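Long-range contacts in terminal oxygenase component of carbazole 1,9a-dioxygenase (Sphingomonas, PDB 3GKQ), which is the Rieske non-haem iron terminal oxygenase of carbazole 1,9a-dioxygenase, probably taking electrons from a ferredoxin to its [2Fe-2S] cluster for dioxygenation at a mononuclear iron: residues A[36-40]-A[165-169]; A[54-58]-A[67-71]; A[170-176]-A[338-342]; A[257-262]-A[273-279]. All blocks are in the same frame, centred on the assembly; numbering follows the deposited sequence.

How the interactions relate
From the N terminus, residues 36-40 come first and meet residues 165-169, so interaction 1 closes a loop of 124 residues. Interaction 2, the hairpin of the Rieske part, falls within that span. Strand 161-170 leads directly into 171-176, so interaction 3 begins where interaction 1 ends. Interaction 3 closes a longer loop at helix 332-346. Interaction 4, at the end of the hairpin 262-266/270-274, lies within it. No two contacts cross. Interaction 1 ties the Rieske region to the edge of the catalytic sheet, and interaction 4 reaches the same sheet. Interactions 2 and 4 lie on opposite sides of the chain's centre, with their own centres about 37 Å apart.

Interaction 1. Residues A[36-40]-A[165-169]; sequences RLSAE and GQHRV
Residues 165-169 are beta strand throughout, most stretched at Gly165. Residues 36-40 turn a corner at Arg36, then close a short 3-10 segment, with Glu40 N bonded to Leu37 O at 2.8 Å. The backbones stay apart: CA-CA is 8.1 Å for Arg36-His167 and 7.8 Å for Leu37-Gln166, so side chains bridge the gap, to one another and to the Gly165 carbonyl. His167, chi1 p, points toward the loop, and its NE2 donates to Glu40 OE1 at 2.8 Å, nearly linear: a His-carboxylate hydrogen bond. The m,t rotamer of Glu40 also lets OE1 accept from Leu37 N at 2.8 Å. OE1 is crowded, so both lengths are less sure. Leu37 (m,t) sets CG 3.9 Å from His167 CD2 and CD1 3.8 Å from Gly165 O. Arg36 NE lies obliquely, 4.0 Å from His167 NE2. The contact joins the Rieske region to the catalytic region. Arg36 pairs with Val136 of strand 135-140, strand 161-170 pairs with strand 294-304, and His167 rests on Leu296 and Leu298.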
loop_
_atom_site.group_PDB
_atom_site.type_symbol
_atom_site.label_atom_id
_atom_site.label_comp_id
_atom_site.label_asym_id
_atom_site.label_seq_id
_atom_site.Cartn_x
_atom_site.Cartn_y
_atom_site.Cartn_z
ATOM N N ARG A 36 19.865 -6.466 19.299
ATOM C CA ARG A 36 19.752 -5.239 20.075
ATOM C C ARG A 36 21.008 -5.025 20.926
ATOM O O ARG A 36 21.779 -5.961 21.164
ATOM C CB ARG A 36 18.513 -5.348 20.980
ATOM C CG ARG A 36 17.732 -4.063 21.194
ATOM C CD ARG A 36 16.430 -4.022 20.399
ATOM N NE ARG A 36 16.663 -3.847 18.973
ATOM C CZ ARG A 36 15.704 -3.696 18.066
ATOM N NH1 ARG A 36 14.426 -3.691 18.427
ATOM N NH2 ARG A 36 16.024 -3.549 16.788
ATOM N N LEU A 37 21.223 -3.789 21.363
ATOM C CA LEU A 37 22.362 -3.478 22.217
ATOM C C LEU A 37 21.952 -3.878 23.633
ATOM O O LEU A 37 20.789 -3.725 24.003
ATOM C CB LEU A 37 22.674 -1.977 22.169
ATOM C CG LEU A 37 22.963 -1.389 20.786
ATOM C CD1 LEU A 37 23.139 0.116 20.885
ATOM C CD2 LEU A 37 24.208 -2.039 20.208
ATOM N N SER A 38 22.895 -4.393 24.418
ATOM C CA SER A 38 22.600 -4.814 25.786
ATOM C C SER A 38 21.820 -3.770 26.581
ATOM O O SER A 38 20.875 -4.102 27.296
ATOM C CB SER A 38 23.894 -5.146 26.537
ATOM O OG SER A 38 24.489 -6.331 26.043
ATOM N N ALA A 39 22.220 -2.510 26.448
ATOM C CA ALA A 39 21.575 -1.416 27.164
ATOM C C ALA A 39 20.095 -1.250 26.827
ATOM O O ALA A 39 19.336 -0.693 27.621
ATOM C CB ALA A 39 22.318 -0.105 26.887
ATOM N N GLU A 40 19.682 -1.726 25.654
ATOM C CA GLU A 40 18.290 -1.601 25.233
ATOM C C GLU A 40 17.408 -2.693 25.825
ATOM O O GLU A 40 16.183 -2.624 25.743
ATOM C CB GLU A 40 18.195 -1.649 23.707
ATOM C CG GLU A 40 18.938 -0.531 23.003
ATOM C CD GLU A 40 18.891 -0.672 21.494
ATOM O OE1 GLU A 40 19.384 -1.697 20.978
ATOM O OE2 GLU A 40 18.363 0.240 20.821
ATOM N N GLY A 165 28.652 0.407 19.385
ATOM C CA GLY A 165 28.002 0.482 18.092
ATOM C C GLY A 165 26.616 1.085 18.108
ATOM O O GLY A 165 26.144 1.568 19.138
ATOM N N GLN A 166 25.971 1.061 16.946
ATOM C CA GLN A 166 24.625 1.590 16.779
ATOM C C GLN A 166 23.946 0.818 15.652
ATOM O O GLN A 166 24.612 0.160 14.848
ATOM C CB GLN A 166 24.667 3.080 16.414
ATOM C CG GLN A 166 25.440 3.390 15.129
ATOM C CD GLN A 166 25.268 4.834 14.663
ATOM O OE1 GLN A 166 25.047 5.737 15.468
ATOM N NE2 GLN A 166 25.389 5.056 13.358
ATOM N N HIS A 167 22.622 0.893 15.594
ATOM C CA HIS A 167 21.887 0.216 14.536
ATOM C C HIS A 167 20.746 1.080 14.020
ATOM O O HIS A 167 20.302 2.010 14.695
ATOM C CB HIS A 167 21.368 -1.149 15.018
ATOM C CG HIS A 167 20.533 -1.089 16.260
ATOM N ND1 HIS A 167 19.260 -0.556 16.284
ATOM C CD2 HIS A 167 20.781 -1.524 17.519
ATOM C CE1 HIS A 167 18.761 -0.668 17.503
ATOM N NE2 HIS A 167 19.664 -1.252 18.271
ATOM N N ARG A 168 20.299 0.779 12.805
ATOM C CA ARG A 168 19.207 1.511 12.174
ATOM C C ARG A 168 18.514 0.550 11.221
ATOM O O ARG A 168 19.134 -0.392 10.724
ATOM C CB ARG A 168 19.746 2.707 11.375
ATOM C CG ARG A 168 20.368 2.324 10.032
ATOM C CD ARG A 168 21.002 3.520 9.310
ATOM N NE ARG A 168 22.360 3.794 9.780
ATOM C CZ ARG A 168 23.151 4.749 9.292
ATOM N NH1 ARG A 168 22.723 5.539 8.310
ATOM N NH2 ARG A 168 24.377 4.907 9.776
ATOM N N VAL A 169 17.233 0.776 10.968
ATOM C CA VAL A 169 16.515 -0.083 10.047
ATOM C C VAL A 169 16.698 0.513 8.660
ATOM O O VAL A 169 16.567 1.721 8.474
ATOM C CB VAL A 169 15.017 -0.158 10.399
ATOM C CG1 VAL A 169 14.842 -0.722 11.805
ATOM C CG2 VAL A 169 14.402 1.218 10.318
#

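Interaction 2. Residues A[54-58]-A[67-71]; sequences EKVLL and AIADR
Leu57 and Ile68 share one face of the sheet, with Leu57 CB 4.0 Å from Ile68 CG1, and both rest on Ile91 of strand 90-92. On the other face Ala67 CB lies 3.5 Å from Leu58 CD2 (Leu58 is m,t). Val56 (t) diverges from Ala69, yet its CG1 comes 3.8 Å from Ala67 CB. Leu138 of strand 135-140 packs against Val56, Leu58 and Ala67. The backbones are antiparallel: the axes of 54-58 and 67-69 approach to 4.6 Å, their N-to-C directions 138° apart. Leu57 and Ile68 form the hydrogen-bonded pair: Leu57 N to Ile68 O is 2.8 Å and Ile68 N to Leu57 O is 3.1 Å. Leu58-Ala67 and Val56-Ala69 are non-hydrogen-bonded pairs, each with CA-CA 4.6 Å. This is a beta hairpin in the Rieske domain. Strand 54-61 is the middle of three antiparallel strands and bonds strand 47-51 through Val56 and Leu58. Beyond Ala69 the chain bends in an inverse gamma turn centred on Asp70, on the way to the cluster ligand Cys72. Asp70 N still donates to Lys55 O at 2.9 Å, and Asp70 CB lies 4.1 Å from Lys55 CB. The Asp70 carboxylate turns to Ser80; its side chain is about 10 Å from the [2Fe-2S] cluster. Lys55 (m,t,p,t) extends NZ to Thr78 and to a water at 3.2 Å, which donates to Asp70 O at 2.7 Å.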
loop_
_atom_site.group_PDB
_atom_site.type_symbol
_atom_site.label_atom_id
_atom_site.label_comp_id
_atom_site.label_asym_id
_atom_site.label_seq_id
_atom_site.Cartn_x
_atom_site.Cartn_y
_atom_site.Cartn_z
ATOM N N GLU A 54 10.488 -13.433 12.021
ATOM C CA GLU A 54 9.922 -13.956 13.260
ATOM C C GLU A 54 9.838 -12.889 14.353
ATOM O O GLU A 54 10.794 -12.154 14.592
ATOM C CB GLU A 54 10.759 -15.153 13.735
ATOM C CG GLU A 54 10.650 -16.368 12.800
ATOM C CD GLU A 54 11.551 -17.536 13.203
ATOM O OE1 GLU A 54 11.845 -17.695 14.404
ATOM O OE2 GLU A 54 11.950 -18.313 12.310
ATOM N N LYS A 55 8.683 -12.803 15.005
ATOM C CA LYS A 55 8.480 -11.826 16.072
ATOM C C LYS A 55 8.873 -12.425 17.417
ATOM O O LYS A 55 8.327 -13.441 17.847
ATOM C CB LYS A 55 7.023 -11.361 16.082
ATOM C CG LYS A 55 6.642 -10.583 14.822
ATOM C CD LYS A 55 5.153 -10.272 14.760
ATOM C CE LYS A 55 4.735 -9.279 15.831
ATOM N NZ LYS A 55 3.269 -8.991 15.773
ATOM N N VAL A 56 9.829 -11.781 18.075
ATOM C CA VAL A 56 10.348 -12.254 19.352
ATOM C C VAL A 56 10.213 -11.208 20.457
ATOM O O VAL A 56 10.243 -10.008 20.190
ATOM C CB VAL A 56 11.841 -12.642 19.193
ATOM C CG1 VAL A 56 12.387 -13.223 20.489
ATOM C CG2 VAL A 56 11.993 -13.644 18.042
ATOM N N LEU A 57 10.049 -11.668 21.694
ATOM C CA LEU A 57 9.930 -10.762 22.833
ATOM C C LEU A 57 11.102 -11.028 23.775
ATOM O O LEU A 57 11.307 -12.159 24.223
ATOM C CB LEU A 57 8.617 -10.991 23.588
ATOM C CG LEU A 57 7.819 -9.756 24.038
ATOM C CD1 LEU A 57 6.936 -10.155 25.212
ATOM C CD2 LEU A 57 8.732 -8.600 24.433
ATOM N N LEU A 58 11.865 -9.984 24.069
ATOM C CA LEU A 58 13.022 -10.109 24.949
ATOM C C LEU A 58 12.754 -9.511 26.328
ATOM O O LEU A 58 11.932 -8.614 26.480
ATOM C CB LEU A 58 14.225 -9.382 24.341
ATOM C CG LEU A 58 14.617 -9.651 22.887
ATOM C CD1 LEU A 58 15.735 -8.691 22.493
ATOM C CD2 LEU A 58 15.052 -11.092 22.722
ATOM N N ALA A 67 14.422 -14.909 25.625
ATOM C CA ALA A 67 13.720 -14.598 24.386
ATOM C C ALA A 67 12.654 -15.652 24.085
ATOM O O ALA A 67 12.941 -16.846 24.063
ATOM C CB ALA A 67 14.720 -14.520 23.237
ATOM N N ILE A 68 11.428 -15.194 23.854
ATOM C CA ILE A 68 10.308 -16.076 23.556
ATOM C C ILE A 68 9.550 -15.560 22.333
ATOM O O ILE A 68 9.648 -14.382 21.979
ATOM C CB ILE A 68 9.300 -16.129 24.735
ATOM C CG1 ILE A 68 8.777 -14.715 25.022
ATOM C CG2 ILE A 68 9.963 -16.733 25.980
ATOM C CD1 ILE A 68 7.694 -14.636 26.096
ATOM N N ALA A 69 8.794 -16.448 21.692
ATOM C CA ALA A 69 7.987 -16.066 20.541
ATOM C C ALA A 69 6.990 -15.018 21.032
ATOM O O ALA A 69 6.347 -15.204 22.069
ATOM C CB ALA A 69 7.247 -17.284 19.992
ATOM N N ASP A 70 6.855 -13.924 20.285
ATOM C CA ASP A 70 5.956 -12.837 20.665
ATOM C C ASP A 70 4.530 -13.052 20.153
ATOM O O ASP A 70 3.975 -12.216 19.439
ATOM C CB ASP A 70 6.525 -11.510 20.144
ATOM C CG ASP A 70 5.858 -10.291 20.760
ATOM O OD1 ASP A 70 5.054 -10.446 21.702
ATOM O OD2 ASP A 70 6.157 -9.162 20.306
ATOM N N ARG A 71 3.937 -14.180 20.531
ATOM C CA ARG A 71 2.576 -14.506 20.121
ATOM C C ARG A 71 1.957 -15.524 21.068
ATOM O O ARG A 71 2.542 -16.576 21.328
ATOM C CB ARG A 71 2.559 -15.076 18.700
ATOM C CG ARG A 71 1.156 -15.361 18.191
ATOM C CD ARG A 71 1.142 -15.649 16.693
ATOM N NE ARG A 71 1.710 -16.953 16.376
ATOM C CZ ARG A 71 1.933 -17.385 15.137
ATOM N NH1 ARG A 71 1.640 -16.609 14.096
ATOM N NH2 ARG A 71 2.439 -18.596 14.935
HETATM O O HOH W 1 2.802 -11.866 16.996
#

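Interaction 3. Residues A[170-176]-A[338-342]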
loop_
_atom_site.group_PDB
_atom_site.type_symbol
_atom_site.label_atom_id
_atom_site.label_comp_id
_atom_site.label_asym_id
_atom_site.label_seq_id
_atom_site.Cartn_x
_atom_site.Cartn_y
_atom_site.Cartn_z
ATOM N N VAL A 170 17.037 -0.330 7.692
ATOM C CA VAL A 170 17.236 0.126 6.323
ATOM C C VAL A 170 16.135 -0.449 5.429
ATOM O O VAL A 170 15.795 -1.632 5.539
ATOM C CB VAL A 170 18.618 -0.315 5.798
ATOM C CG1 VAL A 170 18.781 0.083 4.333
ATOM C CG2 VAL A 170 19.712 0.320 6.648
ATOM N N ASP A 171 15.587 0.388 4.550
ATOM C CA ASP A 171 14.519 -0.038 3.650
ATOM C C ASP A 171 15.017 -0.830 2.450
ATOM O O ASP A 171 14.832 -0.424 1.304
ATOM C CB ASP A 171 13.717 1.167 3.154
ATOM C CG ASP A 171 13.045 1.923 4.278
ATOM O OD1 ASP A 171 12.433 1.277 5.157
ATOM O OD2 ASP A 171 13.119 3.170 4.278
ATOM N N ALA A 172 15.653 -1.961 2.712
ATOM C CA ALA A 172 16.141 -2.809 1.640
ATOM C C ALA A 172 16.371 -4.204 2.186
ATOM O O ALA A 172 16.513 -4.394 3.398
ATOM C CB ALA A 172 17.448 -2.252 1.067
ATOM N N ASN A 173 16.387 -5.176 1.283
ATOM C CA ASN A 173 16.637 -6.557 1.651
ATOM C C ASN A 173 18.045 -6.623 2.234
ATOM O O ASN A 173 18.930 -5.862 1.822
ATOM C CB ASN A 173 16.538 -7.454 0.418
ATOM C CG ASN A 173 16.798 -8.904 0.741
ATOM O OD1 ASN A 173 17.907 -9.401 0.563
ATOM N ND2 ASN A 173 15.773 -9.589 1.241
ATOM N N TRP A 174 18.255 -7.532 3.182
ATOM C CA TRP A 174 19.551 -7.669 3.832
ATOM C C TRP A 174 20.707 -7.909 2.861
ATOM O O TRP A 174 21.825 -7.459 3.103
ATOM C CB TRP A 174 19.515 -8.803 4.863
ATOM C CG TRP A 174 19.465 -10.172 4.255
ATOM C CD1 TRP A 174 18.367 -10.814 3.753
ATOM C CD2 TRP A 174 20.573 -11.058 4.061
ATOM N NE1 TRP A 174 18.723 -12.046 3.259
ATOM C CE2 TRP A 174 20.071 -12.221 3.433
ATOM C CE3 TRP A 174 21.942 -10.981 4.354
ATOM C CZ2 TRP A 174 20.895 -13.302 3.090
ATOM C CZ3 TRP A 174 22.764 -12.061 4.010
ATOM C CH2 TRP A 174 22.232 -13.204 3.384
ATOM N N ARG A 175 20.442 -8.607 1.762
ATOM C CA ARG A 175 21.498 -8.889 0.792
ATOM C C ARG A 175 22.056 -7.625 0.142
ATOM O O ARG A 175 23.225 -7.588 -0.233
ATOM C CB ARG A 175 20.992 -9.871 -0.271
ATOM C CG ARG A 175 20.687 -11.260 0.304
ATOM C CD ARG A 175 19.958 -12.154 -0.692
ATOM N NE ARG A 175 18.665 -11.593 -1.080
ATOM C CZ ARG A 175 17.863 -12.124 -2.001
ATOM N NH1 ARG A 175 18.214 -13.236 -2.632
ATOM N NH2 ARG A 175 16.718 -11.533 -2.305
ATOM N N MET A 176 21.232 -6.589 0.012
ATOM C CA MET A 176 21.710 -5.343 -0.570
ATOM C C MET A 176 22.774 -4.761 0.356
ATOM O O MET A 176 23.720 -4.113 -0.097
ATOM C CB MET A 176 20.562 -4.341 -0.739
ATOM C CG MET A 176 19.489 -4.790 -1.729
ATOM S SD MET A 176 20.123 -5.195 -3.380
ATOM C CE MET A 176 20.287 -6.996 -3.254
ATOM N N ARG A 338 22.056 0.869 -1.283
ATOM C CA ARG A 338 21.215 -0.287 -0.976
ATOM C C ARG A 338 19.779 -0.078 -1.443
ATOM O O ARG A 338 19.166 -0.983 -1.996
ATOM C CB ARG A 338 21.230 -0.572 0.528
ATOM C CG ARG A 338 22.612 -0.866 1.065
ATOM C CD ARG A 338 22.573 -1.170 2.552
ATOM N NE ARG A 338 23.907 -1.070 3.129
ATOM C CZ ARG A 338 24.160 -1.025 4.430
ATOM N NH1 ARG A 338 23.163 -1.080 5.308
ATOM N NH2 ARG A 338 25.413 -0.883 4.848
ATOM N N ARG A 339 19.247 1.118 -1.222
ATOM C CA ARG A 339 17.884 1.417 -1.633
ATOM C C ARG A 339 17.722 1.474 -3.146
ATOM O O ARG A 339 16.689 1.061 -3.678
ATOM C CB ARG A 339 17.423 2.736 -1.012
ATOM C CG ARG A 339 17.476 2.720 0.505
ATOM C CD ARG A 339 16.893 3.986 1.111
ATOM N NE ARG A 339 15.465 4.103 0.841
ATOM C CZ ARG A 339 14.636 4.869 1.541
ATOM N NH1 ARG A 339 15.095 5.587 2.560
ATOM N NH2 ARG A 339 13.349 4.916 1.227
ATOM N N SER A 340 18.739 1.970 -3.849
ATOM C CA SER A 340 18.641 2.068 -5.298
ATOM C C SER A 340 18.788 0.718 -5.977
ATOM O O SER A 340 18.209 0.495 -7.041
ATOM C CB SER A 340 19.677 3.050 -5.854
ATOM O OG SER A 340 19.270 3.497 -7.142
ATOM N N MET A 341 19.563 -0.186 -5.380
ATOM C CA MET A 341 19.719 -1.522 -5.958
ATOM C C MET A 341 18.494 -2.381 -5.646
ATOM O O MET A 341 18.126 -3.251 -6.430
ATOM C CB MET A 341 20.938 -2.253 -5.384
ATOM C CG MET A 341 22.283 -1.815 -5.920
ATOM S SD MET A 341 23.535 -3.050 -5.547
ATOM C CE MET A 341 23.680 -2.852 -3.779
ATOM N N GLU A 342 17.887 -2.130 -4.490
ATOM C CA GLU A 342 16.736 -2.896 -4.003
ATOM C C GLU A 342 15.714 -3.340 -5.053
ATOM O O GLU A 342 15.538 -4.539 -5.271
ATOM C CB GLU A 342 16.049 -2.125 -2.859
ATOM C CG GLU A 342 14.725 -2.724 -2.336
ATOM C CD GLU A 342 14.861 -4.128 -1.745
ATOM O OE1 GLU A 342 15.997 -4.584 -1.478
ATOM O OE2 GLU A 342 13.814 -4.774 -1.527
#
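A carboxylate from one helix reaches the backbone just ahead of another. Glu342 OE1 accepts from Asn173 N at 2.9 Å, almost in line. Asn173 is the N-cap of helix 174-181, and its OD1 accepts from Arg175 N at 2.9 Å and Arg175 NE at 2.8 Å. Around this bond the packing is close. Ala172 CB sits 3.7 Å from Arg338 O, Met176 SD is 3.7 Å from Met341 CB, and Met176 CB is 4.0 Å from Arg338 CB. At the outer edge Asp171 OD2 lies over one face of the Arg339 guanidinium, 3.5 Å from NH2. This salt bridge is one of charge alone, since no N-H points at the oxygen. Ser340 OG of helix 332-346 is hydrogen-bonded to Asp81 of a neighbouring subunit. The contact holds Asp171, at an inverse gamma turn. With His294 it belongs to an Fe(II) site whose ion is not assigned to this chain. Arg338 lies one turn after Asp334, the carboxylate of the neighbouring two-histidine, one-carboxylate iron site of Rieske oxygenases.

Interaction 4. Residues A[257-262]-A[273-279]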
loop_
_atom_site.group_PDB
_atom_site.type_symbol
_atom_site.label_atom_id
_atom_site.label_comp_id
_atom_site.label_asym_id
_atom_site.label_seq_id
_atom_site.Cartn_x
_atom_site.Cartn_y
_atom_site.Cartn_z
ATOM N N LYS A 257 46.759 8.373 6.482
ATOM C CA LYS A 257 46.204 7.270 7.269
ATOM C C LYS A 257 45.638 6.206 6.338
ATOM O O LYS A 257 44.691 6.458 5.591
ATOM C CB LYS A 257 45.111 7.770 8.213
ATOM C CG LYS A 257 45.628 8.645 9.336
ATOM C CD LYS A 257 44.549 8.900 10.377
ATOM C CE LYS A 257 45.103 9.684 11.557
ATOM N NZ LYS A 257 44.103 9.828 12.644
ATOM N N MET A 258 46.235 5.018 6.383
ATOM C CA MET A 258 45.819 3.902 5.547
ATOM C C MET A 258 44.801 3.016 6.264
ATOM O O MET A 258 45.098 2.426 7.305
ATOM C CB MET A 258 47.039 3.067 5.154
ATOM C CG MET A 258 48.217 3.895 4.663
ATOM S SD MET A 258 47.780 4.980 3.294
ATOM C CE MET A 258 47.999 3.865 1.908
ATOM N N VAL A 259 43.603 2.924 5.697
ATOM C CA VAL A 259 42.540 2.108 6.277
ATOM C C VAL A 259 41.992 1.124 5.252
ATOM O O VAL A 259 42.395 1.141 4.087
ATOM C CB VAL A 259 41.377 2.982 6.792
ATOM C CG1 VAL A 259 41.829 3.790 7.996
ATOM C CG2 VAL A 259 40.885 3.901 5.683
ATOM N N ALA A 260 41.071 0.270 5.689
ATOM C CA ALA A 260 40.471 -0.724 4.803
ATOM C C ALA A 260 41.572 -1.488 4.077
ATOM O O ALA A 260 41.580 -1.586 2.844
ATOM C CB ALA A 260 39.544 -0.044 3.794
ATOM N N ILE A 261 42.508 -2.016 4.855
ATOM C CA ILE A 261 43.621 -2.786 4.322
ATOM C C ILE A 261 43.167 -4.228 4.135
ATOM O O ILE A 261 43.564 -4.902 3.186
ATOM C CB ILE A 261 44.825 -2.739 5.290
ATOM C CG1 ILE A 261 45.423 -1.328 5.295
ATOM C CG2 ILE A 261 45.866 -3.778 4.895
ATOM C CD1 ILE A 261 46.531 -1.130 6.306
ATOM N N SER A 262 42.323 -4.690 5.050
ATOM C CA SER A 262 41.800 -6.046 4.999
ATOM C C SER A 262 40.292 -6.059 5.197
ATOM O O SER A 262 39.797 -5.771 6.293
ATOM C CB SER A 262 42.453 -6.907 6.076
ATOM O OG SER A 262 41.810 -8.167 6.163
ATOM N N VAL A 273 35.983 -4.677 8.391
ATOM C CA VAL A 273 36.882 -3.768 7.681
ATOM C C VAL A 273 37.999 -3.420 8.660
ATOM O O VAL A 273 37.759 -2.820 9.712
ATOM C CB VAL A 273 36.145 -2.493 7.244
ATOM C CG1 VAL A 273 37.067 -1.613 6.424
ATOM C CG2 VAL A 273 34.909 -2.868 6.427
ATOM N N ASP A 274 39.224 -3.804 8.315
ATOM C CA ASP A 274 40.354 -3.576 9.200
ATOM C C ASP A 274 41.588 -2.978 8.523
ATOM O O ASP A 274 42.121 -3.547 7.569
ATOM C CB ASP A 274 40.709 -4.903 9.865
ATOM C CG ASP A 274 41.627 -4.738 11.048
ATOM O OD1 ASP A 274 41.515 -3.711 11.752
ATOM O OD2 ASP A 274 42.447 -5.651 11.285
ATOM N N PRO A 275 42.043 -1.804 8.996
ATOM C CA PRO A 275 41.457 -1.019 10.090
ATOM C C PRO A 275 40.508 0.027 9.511
ATOM O O PRO A 275 40.627 0.395 8.344
ATOM C CB PRO A 275 42.679 -0.383 10.737
ATOM C CG PRO A 275 43.517 -0.054 9.536
ATOM C CD PRO A 275 43.401 -1.313 8.681
ATOM N N PHE A 276 39.572 0.510 10.320
ATOM C CA PHE A 276 38.615 1.506 9.847
ATOM C C PHE A 276 37.692 1.891 10.995
ATOM O O PHE A 276 37.346 1.048 11.825
ATOM C CB PHE A 276 37.804 0.924 8.678
ATOM C CG PHE A 276 37.026 1.950 7.909
ATOM C CD1 PHE A 276 35.764 2.353 8.339
ATOM C CD2 PHE A 276 37.585 2.569 6.795
ATOM C CE1 PHE A 276 35.073 3.357 7.668
ATOM C CE2 PHE A 276 36.899 3.579 6.114
ATOM C CZ PHE A 276 35.646 3.975 6.554
ATOM N N PRO A 277 37.279 3.168 11.066
ATOM C CA PRO A 277 37.587 4.297 10.178
ATOM C C PRO A 277 38.915 4.981 10.522
ATOM O O PRO A 277 39.178 6.107 10.095
ATOM C CB PRO A 277 36.404 5.223 10.399
ATOM C CG PRO A 277 36.174 5.068 11.875
ATOM C CD PRO A 277 36.283 3.566 12.079
ATOM N N ASP A 278 39.741 4.294 11.301
ATOM C CA ASP A 278 41.034 4.824 11.710
ATOM C C ASP A 278 41.970 3.650 11.929
ATOM O O ASP A 278 41.526 2.543 12.241
ATOM C CB ASP A 278 40.886 5.640 13.003
ATOM C CG ASP A 278 42.189 6.307 13.429
ATOM O OD1 ASP A 278 43.031 5.636 14.067
ATOM O OD2 ASP A 278 42.370 7.499 13.108
ATOM N N PRO A 279 43.283 3.864 11.749
ATOM C CA PRO A 279 44.257 2.788 11.939
ATOM C C PRO A 279 44.171 2.128 13.317
ATOM O O PRO A 279 44.653 1.013 13.506
ATOM C CB PRO A 279 45.592 3.497 11.713
ATOM C CG PRO A 279 45.244 4.514 10.674
ATOM C CD PRO A 279 43.930 5.066 11.190
HETATM O O HOH W 2 45.329 7.535 13.943
#
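A classic beta bulge opens this contact, at the end of the antiparallel hairpin of strands 262-266 and 270-274 in the catalytic domain. Ile261 and Ser262 both face Asp274. Asp274 O accepts from Ser262 N at 2.8 Å and, weakly, from Ile261 N at 3.1 Å, while Asp274 N donates to Ser262 O at 2.9 Å. Ahead of the bulge Ala260 takes up a left-handed conformation and bonds through N to Pro275 O at 2.7 Å. Cis peptides before Pro275 and Pro277 bend the partner chain into a curve. Val259 fills the hollow of that curve. Its CG2 is 3.7 Å from Phe276 CD2, its CG1 is 4.0 Å from Pro279 CD, and its CB meets Pro275 O at 3.1 Å. Ala260 CB is a smaller bump, 3.9 Å from Val273 CG1 and 4.4 Å from Phe276 CD2. Ile261 CD1 lies 3.9 Å from Pro275 CD. Phe276 turns inward to Leu195 and Phe330, and its side chain is about 7 Å from an iron(II) ion. At the far end Lys257 CD packs on Pro279 CD at 4.0 Å. Lys257 NZ makes a salt bridge to Asp278 OD2 at 2.9 Å, and Asn199 bonds both side chains. One water accepts from Lys257 NZ at 2.9 Å and donates to Asp278 OD1 at 3.0 Å.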